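SorB (Sorangium cellulosum, PDB 6B2V) helps build the antibiotic sorangicin as part of a trans-acyltransferase polyketide synthase, this chain being the pyran synthase domain of module nine, which probably closes a pyran ring. Local coordinates at residues V270-A275 / C279-R284; P143-E148 / Y250-R255; P207-S212 / S243-G248; I178-H183 / L189-A194. All coordinates share one frame; numbering follows the deposited sequence.

Contact 1. Residues V270-A275 / C279-R284; sequences VDLVDA and CLMAFR
Leu272 O receives two N-H groups from the facing strand. Leu280 N lies 2.9 Å from Leu272 O, and Met281 N makes a weak bond to Leu272 O at 3.4 Å; Leu272 N gives a nearly straight bond (175°) to Met281 O. This is a classic beta bulge, shifting the register of the hairpin 267-273/279-289 by one residue.

Leu280 CB lies 3.6 Å from Leu272 O. Its CG, anti to the carbonyl carbon (chi1 -45°) and beside the backbone N, is thereby set against Leu272 O and Asp274 N. From there CD1 reaches Val273 C at 4.1 Å, and CD2 ends 4.0 Å from Asp274 OD2. The polar partners of Asp274 lie in the turn: OD1 accepts from Ser276 and Asn278. An aliphatic tip suits this place, covering the backbone of Val273 and Asp274 where strand 267-273 runs out; the chain turns a corner at Leu280 itself.

Within the bulge, Leu272 and Met281 also lie side by side, Leu272 CD2 3.7 Å from Met281 CE; beyond it Val270 and Phe283 pair likewise. On this face helix 207-225 packs through Val213 against Val270, Leu272 and Phe283, and strands 250-255 and 232-241 flank the hairpin.

Contact 2. Residues P143-E148 / Y250-R255; sequences PALDIE and YVHARR
At the start of helix 147-152, Ile147 lies over the ring of Tyr250 from strand 250-255 in a CH-pi contact. CG2 stands 3.8 Å from the centroid of the Tyr250 ring and only 11° off its normal, so the methyl group sits over the middle of the face. It is the branch anti to the backbone N; the other branch, CG1, extends so that CD1 comes 3.7 Å from CD2 of Tyr250, toward the ring's rim. A beta-branched residue can thus cover a broad ring with two methyls at once.

The helix is opened by Asp146 at the N-cap position, its OD1 accepting from the N of Ala149. An inverse gamma turn has Asp146 in its middle, and the flanking Leu145 and Ile147 both turn toward the strand of the C-terminal hotdog fold.

Leu145 meets the His252 ring obliquely, its branched tip straddling ND1 and CB: CD1 lies 3.8 Å from ND1 of His252, and CD2 is 3.8 Å from CB of the same residue. An apolar fork suits this side of the imidazole, whose NE2 is turned to OE2 of Glu187. His252 CG is anti to the backbone N (chi1 -177°), extending the ring from the strand, and Val150 packs against it.

Contact 3. Residues P207-S212 / S243-G248; sequences PNLGNS and SDPRRG
The carbonyl oxygen of Pro245 accepts the N-H of Gly248, with Gly248 N 2.8 Å from Pro245 O, and CD2 of Leu209 packs against the same Pro245 O at 3.4 Å without bonding to it. The methyl continues onto the proline itself, 3.8 Å from its CB. Leu209 belongs to the first turn of helix 207-225; with CG anti to its backbone N (chi1 178°), the side chain stretches away from the helix axis to the loop 243-248. Leucine suits the place because its branch spans the 7.9 Å between CA of Leu209 and CA of Arg246.

Within the loop, Asp244 braces the short 3-10 segment 245-246. Its OD1 accepts from the backbone N of Arg246 at 3.0 Å, an Asx turn in which the donor arrives from above the carboxylate plane, 51° out of it. The same OD1 lies over one face of the Arg246 guanidinium, while OD2 forms a salt bridge with NH2 of Arg246 at 2.8 Å. One acid therefore holds both the backbone and the side chain of one arginine. Gly248, lacking a side chain, fits where the chain folds back on Pro245 O.

On the helix, Asn208 O is gripped by Ser212 twice, by N and by OG, from opposite faces of the carbonyl plane. Ser212 OG also bonds to Trp177 N, and Asn208 ND2 to Asp57 in the N-terminal hotdog region.

Polar groups thus find partners within their own segment or in third parties such as Trp177 and Asp57. The segments meet through one leucine methyl on the proline CB and carbonyl group, a van der Waals contact without a polar bond.

Contact 4. Residues I178-H183 / L189-A194; sequences IASLVH and LASLQA
Strands 178-183 and 187-192 form an antiparallel hairpin, and near its open end Ser191 is matched by two residues, Ala179 and Ser180, instead of one: a classic beta bulge.

Backbone bonds set this register. Ala179 N gives a 2.9 Å bond to Ser191 O. In contrast, the bond from Ser191 N to Ser180 O is bent, 141° at the hydrogen, and the donor lies above the carbonyl plane. Past the bulge, regular pairing returns: Val182 and Leu189 exchange two nearly straight N-H...O bonds.

Apolar contacts fall on both faces. On one, Ile178, Leu181 and Ala190 pack on Val215, Phe219 and Pro216 of helix 207-225, while Leu192 lies against Trp177 and Val251. Leu181 and Ala190 are a non-hydrogen-bonded pair, and the alanine methyl is small enough to lie beside the longer leucine, its CB 4.1 Å from Leu181 CD1. The other face has Val182 and Leu189 side by side.

Side-chain polar contacts join the two serines of that second face. Both hydroxyls stand between their own N and carbonyl carbon (chi1 74° and 71°). Ser180 OG and Ser191 OG are modelled an unusually short 2.5 Å apart, a length to be taken with reserve; either could be the donor. A water 2.8 Å from Ser180 OG donates to Leu189 O.

From the N terminus, residues 143-148 open contact 2, which closes about a hundred residues later on strand 250-255. Inside that long loop, contact 4 comes first, closing the hairpin 178-194; contact 3 follows in series, joining the start of helix 207-225 to the loop at 243-248. Both are nested in contact 2, and none of the contacts cross. Contact 1 comes last, closing the hairpin turn after strand 267-273, with three residues between its segments. Strand 250-255 lies between the two hairpins: Asp271 N bonds to His252 O on one side, and Val251 N to Ala190 O on the other. Contact 3 meets contact 1 through Pro245 and Leu272, bringing helix, loop and strands of the C-terminal hotdog region together.

Contact 1. Residues V270-A275 / C279-R284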
loop_
_atom_site.group_PDB
_atom_site.type_symbol
_atom_site.label_atom_id
_atom_site.label_comp_id
_atom_site.label_asym_id
_atom_site.label_seq_id
_atom_site.Cartn_x
_atom_site.Cartn_y
_atom_site.Cartn_z
ATOM N N VAL A 270 -6.904 0.954 -7.837
ATOM C CA VAL A 270 -5.735 0.423 -8.485
ATOM C C VAL A 270 -5.585 -1.079 -8.212
ATOM O O VAL A 270 -5.599 -1.472 -7.128
ATOM C CB VAL A 270 -4.479 1.260 -8.173
ATOM C CG1 VAL A 270 -4.136 1.320 -6.710
ATOM C CG2 VAL A 270 -3.310 0.718 -8.916
ATOM N N ASP A 271 -5.367 -1.864 -9.250
ATOM C CA ASP A 271 -5.214 -3.271 -9.089
ATOM C C ASP A 271 -3.835 -3.736 -9.548
ATOM O O ASP A 271 -3.261 -3.203 -10.437
ATOM C CB ASP A 271 -6.180 -4.099 -9.954
ATOM C CG ASP A 271 -7.632 -4.013 -9.481
ATOM O OD1 ASP A 271 -7.938 -3.084 -8.864
ATOM O OD2 ASP A 271 -8.414 -4.873 -9.675
ATOM N N LEU A 272 -3.373 -4.766 -8.856
ATOM C CA LEU A 272 -2.166 -5.470 -9.201
ATOM C C LEU A 272 -2.640 -6.795 -9.821
ATOM O O LEU A 272 -3.298 -7.533 -9.244
ATOM C CB LEU A 272 -1.288 -5.765 -7.995
ATOM C CG LEU A 272 -0.038 -6.621 -8.277
ATOM C CD1 LEU A 272 0.967 -5.867 -9.133
ATOM C CD2 LEU A 272 0.633 -7.009 -7.004
ATOM N N VAL A 273 -2.227 -7.027 -11.047
ATOM C CA VAL A 273 -2.593 -8.209 -11.768
ATOM C C VAL A 273 -1.372 -8.986 -12.287
ATOM O O VAL A 273 -0.355 -8.463 -12.472
ATOM C CB VAL A 273 -3.523 -7.940 -12.981
ATOM C CG1 VAL A 273 -4.760 -7.178 -12.551
ATOM C CG2 VAL A 273 -2.832 -7.184 -14.094
ATOM N N ASP A 274 -1.585 -10.266 -12.494
ATOM C CA ASP A 274 -0.551 -11.089 -13.073
ATOM C C ASP A 274 -0.557 -10.966 -14.592
ATOM O O ASP A 274 -1.271 -10.238 -15.169
ATOM C CB ASP A 274 -0.557 -12.559 -12.579
ATOM C CG ASP A 274 -1.784 -13.330 -12.981
ATOM O OD1 ASP A 274 -2.342 -12.958 -13.976
ATOM O OD2 ASP A 274 -2.055 -14.323 -12.328
ATOM N N ALA A 275 0.266 -11.750 -15.247
ATOM C CA ALA A 275 0.397 -11.652 -16.695
ATOM C C ALA A 275 -0.807 -12.098 -17.466
ATOM O O ALA A 275 -0.864 -11.842 -18.627
ATOM C CB ALA A 275 1.684 -12.285 -17.239
ATOM N N CYS A 279 -6.495 -10.779 -10.836
ATOM C CA CYS A 279 -6.303 -9.850 -9.741
ATOM C C CYS A 279 -5.629 -10.468 -8.521
ATOM O O CYS A 279 -6.122 -11.367 -7.950
ATOM C CB CYS A 279 -7.681 -9.347 -9.318
ATOM S SG CYS A 279 -7.619 -8.010 -8.104
ATOM N N LEU A 280 -4.468 -9.918 -8.164
ATOM C CA LEU A 280 -3.687 -10.381 -7.022
ATOM C C LEU A 280 -4.047 -9.529 -5.823
ATOM O O LEU A 280 -4.253 -10.013 -4.772
ATOM C CB LEU A 280 -2.166 -10.336 -7.331
ATOM C CG LEU A 280 -1.815 -10.901 -8.702
ATOM C CD1 LEU A 280 -0.313 -10.841 -8.816
ATOM C CD2 LEU A 280 -2.281 -12.349 -8.853
ATOM N N MET A 281 -4.113 -8.238 -6.040
ATOM C CA MET A 281 -4.549 -7.323 -5.011
ATOM C C MET A 281 -5.341 -6.198 -5.604
ATOM O O MET A 281 -4.998 -5.723 -6.610
ATOM C CB MET A 281 -3.408 -6.700 -4.235
ATOM C CG MET A 281 -2.599 -7.661 -3.435
ATOM S SD MET A 281 -1.385 -6.820 -2.430
ATOM C CE MET A 281 -0.545 -5.937 -3.718
ATOM N N ALA A 282 -6.399 -5.827 -4.898
ATOM C CA ALA A 282 -7.264 -4.744 -5.295
ATOM C C ALA A 282 -7.307 -3.654 -4.228
ATOM O O ALA A 282 -7.707 -3.886 -3.115
ATOM C CB ALA A 282 -8.670 -5.229 -5.545
ATOM N N PHE A 283 -6.907 -2.457 -4.645
ATOM C CA PHE A 283 -6.979 -1.259 -3.808
ATOM C C PHE A 283 -8.187 -0.455 -4.288
ATOM O O PHE A 283 -8.273 -0.091 -5.371
ATOM C CB PHE A 283 -5.723 -0.389 -3.935
ATOM C CG PHE A 283 -4.497 -0.936 -3.275
ATOM C CD1 PHE A 283 -3.650 -1.779 -3.932
ATOM C CD2 PHE A 283 -4.156 -0.539 -2.014
ATOM C CE1 PHE A 283 -2.536 -2.256 -3.332
ATOM C CE2 PHE A 283 -3.032 -0.997 -1.430
ATOM C CZ PHE A 283 -2.223 -1.855 -2.084
ATOM N N ARG A 284 -9.152 -0.274 -3.400
ATOM C CA ARG A 284 -10.324 0.449 -3.731
ATOM C C ARG A 284 -10.398 1.750 -2.991
ATOM O O ARG A 284 -10.303 1.766 -1.833
ATOM C CB ARG A 284 -11.568 -0.296 -3.312
ATOM C CG ARG A 284 -11.642 -1.719 -3.722
ATOM C CD ARG A 284 -11.730 -1.870 -5.177
ATOM N NE ARG A 284 -12.937 -1.378 -5.728
ATOM C CZ ARG A 284 -13.133 -1.260 -7.018
ATOM N NH1 ARG A 284 -12.194 -1.644 -7.814
ATOM N NH2 ARG A 284 -14.277 -0.811 -7.500
HETATM O O HOH W 1 -9.560 -1.896 -7.333
#

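Contact 2. Residues P143-E148 / Y250-R255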
loop_
_atom_site.group_PDB
_atom_site.type_symbol
_atom_site.label_atom_id
_atom_site.label_comp_id
_atom_site.label_asym_id
_atom_site.label_seq_id
_atom_site.Cartn_x
_atom_site.Cartn_y
_atom_site.Cartn_z
ATOM N N PRO A 143 -13.021 -9.995 -12.442
ATOM C CA PRO A 143 -12.724 -10.778 -13.623
ATOM C C PRO A 143 -11.309 -10.439 -14.119
ATOM O O PRO A 143 -10.784 -9.447 -13.816
ATOM C CB PRO A 143 -13.709 -10.283 -14.667
ATOM C CG PRO A 143 -14.704 -9.548 -13.930
ATOM C CD PRO A 143 -14.111 -9.051 -12.661
ATOM N N ALA A 144 -10.753 -11.317 -14.915
ATOM C CA ALA A 144 -9.418 -11.059 -15.424
ATOM C C ALA A 144 -9.405 -9.798 -16.272
ATOM O O ALA A 144 -10.279 -9.583 -16.994
ATOM C CB ALA A 144 -8.905 -12.221 -16.237
ATOM N N LEU A 145 -8.346 -9.014 -16.132
ATOM C CA LEU A 145 -8.199 -7.786 -16.859
ATOM C C LEU A 145 -7.750 -8.001 -18.294
ATOM O O LEU A 145 -6.832 -8.696 -18.524
ATOM C CB LEU A 145 -7.206 -6.895 -16.175
ATOM C CG LEU A 145 -6.961 -5.532 -16.801
ATOM C CD1 LEU A 145 -8.263 -4.735 -16.687
ATOM C CD2 LEU A 145 -5.853 -4.853 -16.030
ATOM N N ASP A 146 -8.435 -7.331 -19.217
ATOM C CA ASP A 146 -8.106 -7.363 -20.621
ATOM C C ASP A 146 -7.014 -6.335 -20.795
ATOM O O ASP A 146 -7.210 -5.210 -21.091
ATOM C CB ASP A 146 -9.351 -7.031 -21.414
ATOM C CG ASP A 146 -9.182 -7.181 -22.911
ATOM O OD1 ASP A 146 -8.063 -7.218 -23.350
ATOM O OD2 ASP A 146 -10.242 -7.234 -23.544
ATOM N N ILE A 147 -5.798 -6.807 -20.599
ATOM C CA ILE A 147 -4.651 -5.936 -20.652
ATOM C C ILE A 147 -4.445 -5.285 -22.008
ATOM O O ILE A 147 -4.099 -4.176 -22.056
ATOM C CB ILE A 147 -3.385 -6.691 -20.201
ATOM C CG1 ILE A 147 -3.591 -7.193 -18.792
ATOM C CG2 ILE A 147 -2.103 -5.857 -20.289
ATOM C CD1 ILE A 147 -2.687 -8.332 -18.457
ATOM N N GLU A 148 -4.661 -6.027 -23.073
ATOM C CA GLU A 148 -4.506 -5.411 -24.372
ATOM C C GLU A 148 -5.501 -4.258 -24.598
ATOM O O GLU A 148 -5.167 -3.256 -25.161
ATOM C CB GLU A 148 -4.531 -6.426 -25.518
ATOM C CG GLU A 148 -4.883 -5.850 -26.902
ATOM C CD GLU A 148 -3.820 -4.966 -27.555
ATOM O OE1 GLU A 148 -2.830 -4.694 -26.953
ATOM O OE2 GLU A 148 -4.076 -4.565 -28.675
ATOM N N TYR A 250 1.352 -6.309 -14.011
ATOM C CA TYR A 250 0.831 -5.002 -14.391
ATOM C C TYR A 250 0.108 -4.341 -13.233
ATOM O O TYR A 250 -0.417 -4.997 -12.416
ATOM C CB TYR A 250 -0.190 -5.105 -15.559
ATOM C CG TYR A 250 0.403 -5.473 -16.872
ATOM C CD1 TYR A 250 0.918 -4.509 -17.648
ATOM C CD2 TYR A 250 0.458 -6.753 -17.319
ATOM C CE1 TYR A 250 1.481 -4.778 -18.843
ATOM C CE2 TYR A 250 1.057 -7.041 -18.550
ATOM C CZ TYR A 250 1.573 -6.024 -19.276
ATOM O OH TYR A 250 2.143 -6.151 -20.542
ATOM N N VAL A 251 0.086 -3.021 -13.234
ATOM C CA VAL A 251 -0.651 -2.223 -12.274
ATOM C C VAL A 251 -1.608 -1.350 -13.127
ATOM O O VAL A 251 -1.181 -0.693 -13.987
ATOM C CB VAL A 251 0.283 -1.356 -11.445
ATOM C CG1 VAL A 251 -0.490 -0.404 -10.569
ATOM C CG2 VAL A 251 1.161 -2.194 -10.560
ATOM N N HIS A 252 -2.887 -1.413 -12.800
ATOM C CA HIS A 252 -3.966 -0.727 -13.470
ATOM C C HIS A 252 -4.670 0.188 -12.496
ATOM O O HIS A 252 -5.336 -0.246 -11.671
ATOM C CB HIS A 252 -4.956 -1.747 -14.009
ATOM C CG HIS A 252 -6.089 -1.145 -14.785
ATOM N ND1 HIS A 252 -7.373 -1.622 -14.728
ATOM C CD2 HIS A 252 -6.124 -0.078 -15.607
ATOM C CE1 HIS A 252 -8.140 -0.871 -15.490
ATOM N NE2 HIS A 252 -7.392 0.045 -16.070
ATOM N N ALA A 253 -4.484 1.474 -12.719
ATOM C CA ALA A 253 -5.053 2.534 -11.919
ATOM C C ALA A 253 -5.993 3.423 -12.711
ATOM O O ALA A 253 -5.758 3.723 -13.821
ATOM C CB ALA A 253 -3.935 3.446 -11.431
ATOM N N ARG A 254 -6.884 4.222 -11.998
ATOM C CA ARG A 254 -8.102 4.676 -12.616
ATOM C C ARG A 254 -8.953 5.386 -11.573
ATOM O O ARG A 254 -8.847 5.169 -10.438
ATOM C CB ARG A 254 -8.909 3.495 -13.242
ATOM C CG ARG A 254 -9.384 2.467 -12.263
ATOM C CD ARG A 254 -10.084 1.282 -12.933
ATOM N NE ARG A 254 -10.561 0.346 -11.933
ATOM C CZ ARG A 254 -9.821 -0.576 -11.378
ATOM N NH1 ARG A 254 -10.332 -1.348 -10.432
ATOM N NH2 ARG A 254 -8.576 -0.691 -11.744
ATOM N N ARG A 255 -9.293 6.612 -12.047
ATOM C CA ARG A 255 -10.091 7.438 -11.191
ATOM C C ARG A 255 -11.302 6.594 -10.790
ATOM O O ARG A 255 -11.875 5.959 -11.598
ATOM C CB ARG A 255 -10.479 8.751 -11.901
ATOM C CG ARG A 255 -11.290 9.767 -11.102
ATOM C CD ARG A 255 -10.522 10.412 -9.971
ATOM N NE ARG A 255 -11.201 11.560 -9.354
ATOM C CZ ARG A 255 -11.149 12.786 -9.809
ATOM N NH1 ARG A 255 -11.813 13.722 -9.190
ATOM N NH2 ARG A 255 -10.468 13.098 -10.878
#

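Contact 3. Residues P207-S212 / S243-G248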
loop_
_atom_site.group_PDB
_atom_site.type_symbol
_atom_site.label_atom_id
_atom_site.label_comp_id
_atom_site.label_asym_id
_atom_site.label_seq_id
_atom_site.Cartn_x
_atom_site.Cartn_y
_atom_site.Cartn_z
ATOM N N PRO A 207 7.271 -3.796 0.781
ATOM C CA PRO A 207 7.007 -2.393 0.570
ATOM C C PRO A 207 7.406 -1.926 -0.811
ATOM O O PRO A 207 6.801 -1.051 -1.290
ATOM C CB PRO A 207 7.806 -1.730 1.684
ATOM C CG PRO A 207 7.754 -2.713 2.755
ATOM C CD PRO A 207 7.871 -4.036 2.101
ATOM N N ASN A 208 8.464 -2.457 -1.361
ATOM C CA ASN A 208 8.850 -2.020 -2.686
ATOM C C ASN A 208 7.785 -2.361 -3.750
ATOM O O ASN A 208 7.556 -1.589 -4.639
ATOM C CB ASN A 208 10.206 -2.602 -3.069
ATOM C CG ASN A 208 11.367 -1.888 -2.390
ATOM O OD1 ASN A 208 11.243 -0.795 -2.004
ATOM N ND2 ASN A 208 12.462 -2.568 -2.238
ATOM N N LEU A 209 7.231 -3.558 -3.646
ATOM C CA LEU A 209 6.159 -3.971 -4.507
ATOM C C LEU A 209 4.887 -3.157 -4.202
ATOM O O LEU A 209 4.252 -2.738 -5.071
ATOM C CB LEU A 209 5.894 -5.472 -4.391
ATOM C CG LEU A 209 4.741 -6.056 -5.228
ATOM C CD1 LEU A 209 4.871 -5.714 -6.692
ATOM C CD2 LEU A 209 4.752 -7.544 -5.068
ATOM N N GLY A 210 4.578 -2.947 -2.935
ATOM C CA GLY A 210 3.416 -2.150 -2.621
ATOM C C GLY A 210 3.469 -0.738 -3.153
ATOM O O GLY A 210 2.551 -0.245 -3.629
ATOM N N ASN A 211 4.624 -0.136 -3.019
ATOM C CA ASN A 211 4.831 1.195 -3.582
ATOM C C ASN A 211 4.736 1.193 -5.108
ATOM O O ASN A 211 4.325 2.130 -5.684
ATOM C CB ASN A 211 6.170 1.769 -3.158
ATOM C CG ASN A 211 6.116 2.379 -1.785
ATOM O OD1 ASN A 211 7.087 2.394 -1.106
ATOM N ND2 ASN A 211 5.006 2.873 -1.435
ATOM N N SER A 212 5.154 0.102 -5.719
ATOM C CA SER A 212 5.025 -0.023 -7.159
ATOM C C SER A 212 3.562 0.006 -7.594
ATOM O O SER A 212 3.260 0.376 -8.660
ATOM C CB SER A 212 5.676 -1.293 -7.666
ATOM O OG SER A 212 7.030 -1.301 -7.373
ATOM N N SER A 243 -4.284 -13.355 -4.001
ATOM C CA SER A 243 -3.206 -14.306 -4.173
ATOM C C SER A 243 -1.824 -13.641 -4.084
ATOM O O SER A 243 -1.754 -12.494 -3.963
ATOM C CB SER A 243 -3.416 -15.154 -5.409
ATOM O OG SER A 243 -3.072 -14.443 -6.489
ATOM N N ASP A 244 -0.748 -14.395 -4.169
ATOM C CA ASP A 244 0.567 -13.821 -3.969
ATOM C C ASP A 244 0.869 -12.718 -4.960
ATOM O O ASP A 244 0.950 -12.948 -6.117
ATOM C CB ASP A 244 1.593 -14.959 -4.180
ATOM C CG ASP A 244 3.050 -14.578 -3.833
ATOM O OD1 ASP A 244 3.414 -13.482 -3.627
ATOM O OD2 ASP A 244 3.847 -15.493 -3.790
ATOM N N PRO A 245 1.185 -11.543 -4.442
ATOM C CA PRO A 245 1.465 -10.378 -5.261
ATOM C C PRO A 245 2.779 -10.411 -6.046
ATOM O O PRO A 245 2.984 -9.768 -6.997
ATOM C CB PRO A 245 1.457 -9.218 -4.282
ATOM C CG PRO A 245 1.502 -9.785 -2.956
ATOM C CD PRO A 245 1.153 -11.210 -3.014
ATOM N N ARG A 246 3.602 -11.371 -5.682
ATOM C CA ARG A 246 4.885 -11.543 -6.334
ATOM C C ARG A 246 4.749 -12.035 -7.753
ATOM O O ARG A 246 5.646 -11.928 -8.509
ATOM C CB ARG A 246 5.836 -12.419 -5.542
ATOM C CG ARG A 246 6.403 -11.686 -4.357
ATOM C CD ARG A 246 7.381 -12.507 -3.568
ATOM N NE ARG A 246 6.900 -13.821 -3.310
ATOM C CZ ARG A 246 6.421 -14.202 -2.135
ATOM N NH1 ARG A 246 6.323 -13.286 -1.172
ATOM N NH2 ARG A 246 5.994 -15.450 -1.946
ATOM N N ARG A 247 3.569 -12.472 -8.125
ATOM C CA ARG A 247 3.329 -12.816 -9.505
ATOM C C ARG A 247 2.904 -11.590 -10.345
ATOM O O ARG A 247 2.500 -11.703 -11.454
ATOM C CB ARG A 247 2.285 -13.906 -9.670
ATOM C CG ARG A 247 2.701 -15.173 -8.981
ATOM C CD ARG A 247 4.097 -15.627 -9.335
ATOM N NE ARG A 247 4.225 -15.809 -10.757
ATOM C CZ ARG A 247 5.364 -15.789 -11.394
ATOM N NH1 ARG A 247 6.476 -15.632 -10.737
ATOM N NH2 ARG A 247 5.385 -15.933 -12.688
ATOM N N GLY A 248 3.061 -10.441 -9.751
ATOM C CA GLY A 248 2.658 -9.255 -10.458
ATOM C C GLY A 248 3.340 -8.935 -11.770
ATOM O O GLY A 248 4.524 -9.060 -11.904
#

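Contact 4. Residues I178-H183 / L189-A194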
loop_
_atom_site.group_PDB
_atom_site.type_symbol
_atom_site.label_atom_id
_atom_site.label_comp_id
_atom_site.label_asym_id
_atom_site.label_seq_id
_atom_site.Cartn_x
_atom_site.Cartn_y
_atom_site.Cartn_z
ATOM N N ILE A 178 8.445 -1.037 -11.308
ATOM C CA ILE A 178 7.975 -0.414 -12.523
ATOM C C ILE A 178 8.969 -0.418 -13.674
ATOM O O ILE A 178 10.071 -0.053 -13.493
ATOM C CB ILE A 178 7.513 1.008 -12.210
ATOM C CG1 ILE A 178 6.419 0.929 -11.179
ATOM C CG2 ILE A 178 6.984 1.683 -13.458
ATOM C CD1 ILE A 178 6.050 2.261 -10.655
ATOM N N ALA A 179 8.534 -0.898 -14.831
ATOM C CA ALA A 179 9.370 -0.949 -16.014
ATOM C C ALA A 179 8.911 -0.049 -17.132
ATOM O O ALA A 179 9.655 0.332 -17.951
ATOM C CB ALA A 179 9.443 -2.335 -16.553
ATOM N N SER A 180 7.641 0.222 -17.167
ATOM C CA SER A 180 7.034 1.113 -18.138
ATOM C C SER A 180 5.737 1.692 -17.586
ATOM O O SER A 180 5.183 1.154 -16.714
ATOM C CB SER A 180 6.689 0.384 -19.443
ATOM O OG SER A 180 5.560 -0.422 -19.245
ATOM N N LEU A 181 5.309 2.821 -18.127
ATOM C CA LEU A 181 4.085 3.446 -17.727
ATOM C C LEU A 181 3.356 4.167 -18.882
ATOM O O LEU A 181 3.931 4.962 -19.494
ATOM C CB LEU A 181 4.396 4.449 -16.610
ATOM C CG LEU A 181 3.243 5.272 -16.024
ATOM C CD1 LEU A 181 2.170 4.396 -15.423
ATOM C CD2 LEU A 181 3.750 6.180 -14.911
ATOM N N VAL A 182 2.088 3.862 -19.125
ATOM C CA VAL A 182 1.276 4.545 -20.101
ATOM C C VAL A 182 -0.023 4.995 -19.425
ATOM O O VAL A 182 -0.445 4.464 -18.471
ATOM C CB VAL A 182 0.970 3.692 -21.374
ATOM C CG1 VAL A 182 2.235 3.300 -22.120
ATOM C CG2 VAL A 182 0.154 2.460 -21.018
ATOM N N HIS A 183 -0.587 6.039 -19.991
ATOM C CA HIS A 183 -1.779 6.581 -19.431
ATOM C C HIS A 183 -2.654 7.409 -20.372
ATOM O O HIS A 183 -2.224 7.846 -21.352
ATOM C CB HIS A 183 -1.394 7.422 -18.183
ATOM C CG HIS A 183 -0.770 8.751 -18.467
ATOM N ND1 HIS A 183 -1.519 9.889 -18.570
ATOM C CD2 HIS A 183 0.509 9.119 -18.658
ATOM C CE1 HIS A 183 -0.723 10.908 -18.792
ATOM N NE2 HIS A 183 0.510 10.473 -18.860
ATOM N N LEU A 189 -1.606 2.358 -16.877
ATOM C CA LEU A 189 -1.117 1.009 -16.890
ATOM C C LEU A 189 0.423 0.972 -16.831
ATOM O O LEU A 189 1.108 1.487 -17.649
ATOM C CB LEU A 189 -1.619 0.295 -18.125
ATOM C CG LEU A 189 -1.325 -1.186 -18.241
ATOM C CD1 LEU A 189 -2.173 -2.017 -17.317
ATOM C CD2 LEU A 189 -1.462 -1.634 -19.692
ATOM N N ALA A 190 0.889 0.306 -15.795
ATOM C CA ALA A 190 2.322 0.119 -15.586
ATOM C C ALA A 190 2.688 -1.342 -15.728
ATOM O O ALA A 190 2.019 -2.147 -15.230
ATOM C CB ALA A 190 2.740 0.564 -14.198
ATOM N N SER A 191 3.744 -1.612 -16.473
ATOM C CA SER A 191 4.246 -2.965 -16.535
ATOM C C SER A 191 5.320 -3.125 -15.446
ATOM O O SER A 191 5.971 -2.201 -15.103
ATOM C CB SER A 191 4.757 -3.340 -17.891
ATOM O OG SER A 191 5.926 -2.671 -18.119
ATOM N N LEU A 192 5.425 -4.334 -14.912
ATOM C CA LEU A 192 6.341 -4.621 -13.826
ATOM C C LEU A 192 7.360 -5.675 -14.146
ATOM O O LEU A 192 7.100 -6.548 -14.870
ATOM C CB LEU A 192 5.594 -5.171 -12.619
ATOM C CG LEU A 192 4.482 -4.309 -12.087
ATOM C CD1 LEU A 192 3.826 -5.029 -10.937
ATOM C CD2 LEU A 192 4.908 -2.916 -11.677
ATOM N N GLN A 193 8.530 -5.499 -13.583
ATOM C CA GLN A 193 9.596 -6.499 -13.665
ATOM C C GLN A 193 10.163 -6.658 -12.244
ATOM O O GLN A 193 10.513 -5.711 -11.623
ATOM C CB GLN A 193 10.670 -6.049 -14.603
ATOM C CG GLN A 193 11.776 -7.056 -14.798
ATOM C CD GLN A 193 12.712 -6.634 -15.905
ATOM O OE1 GLN A 193 12.312 -5.958 -16.850
ATOM N NE2 GLN A 193 13.978 -6.989 -15.762
ATOM N N ALA A 194 10.245 -7.887 -11.796
ATOM C CA ALA A 194 10.765 -8.093 -10.487
ATOM C C ALA A 194 12.239 -7.808 -10.409
ATOM O O ALA A 194 12.959 -8.056 -11.299
ATOM C CB ALA A 194 10.490 -9.505 -10.015
HETATM O O HOH W 2 2.786 0.056 -19.488
#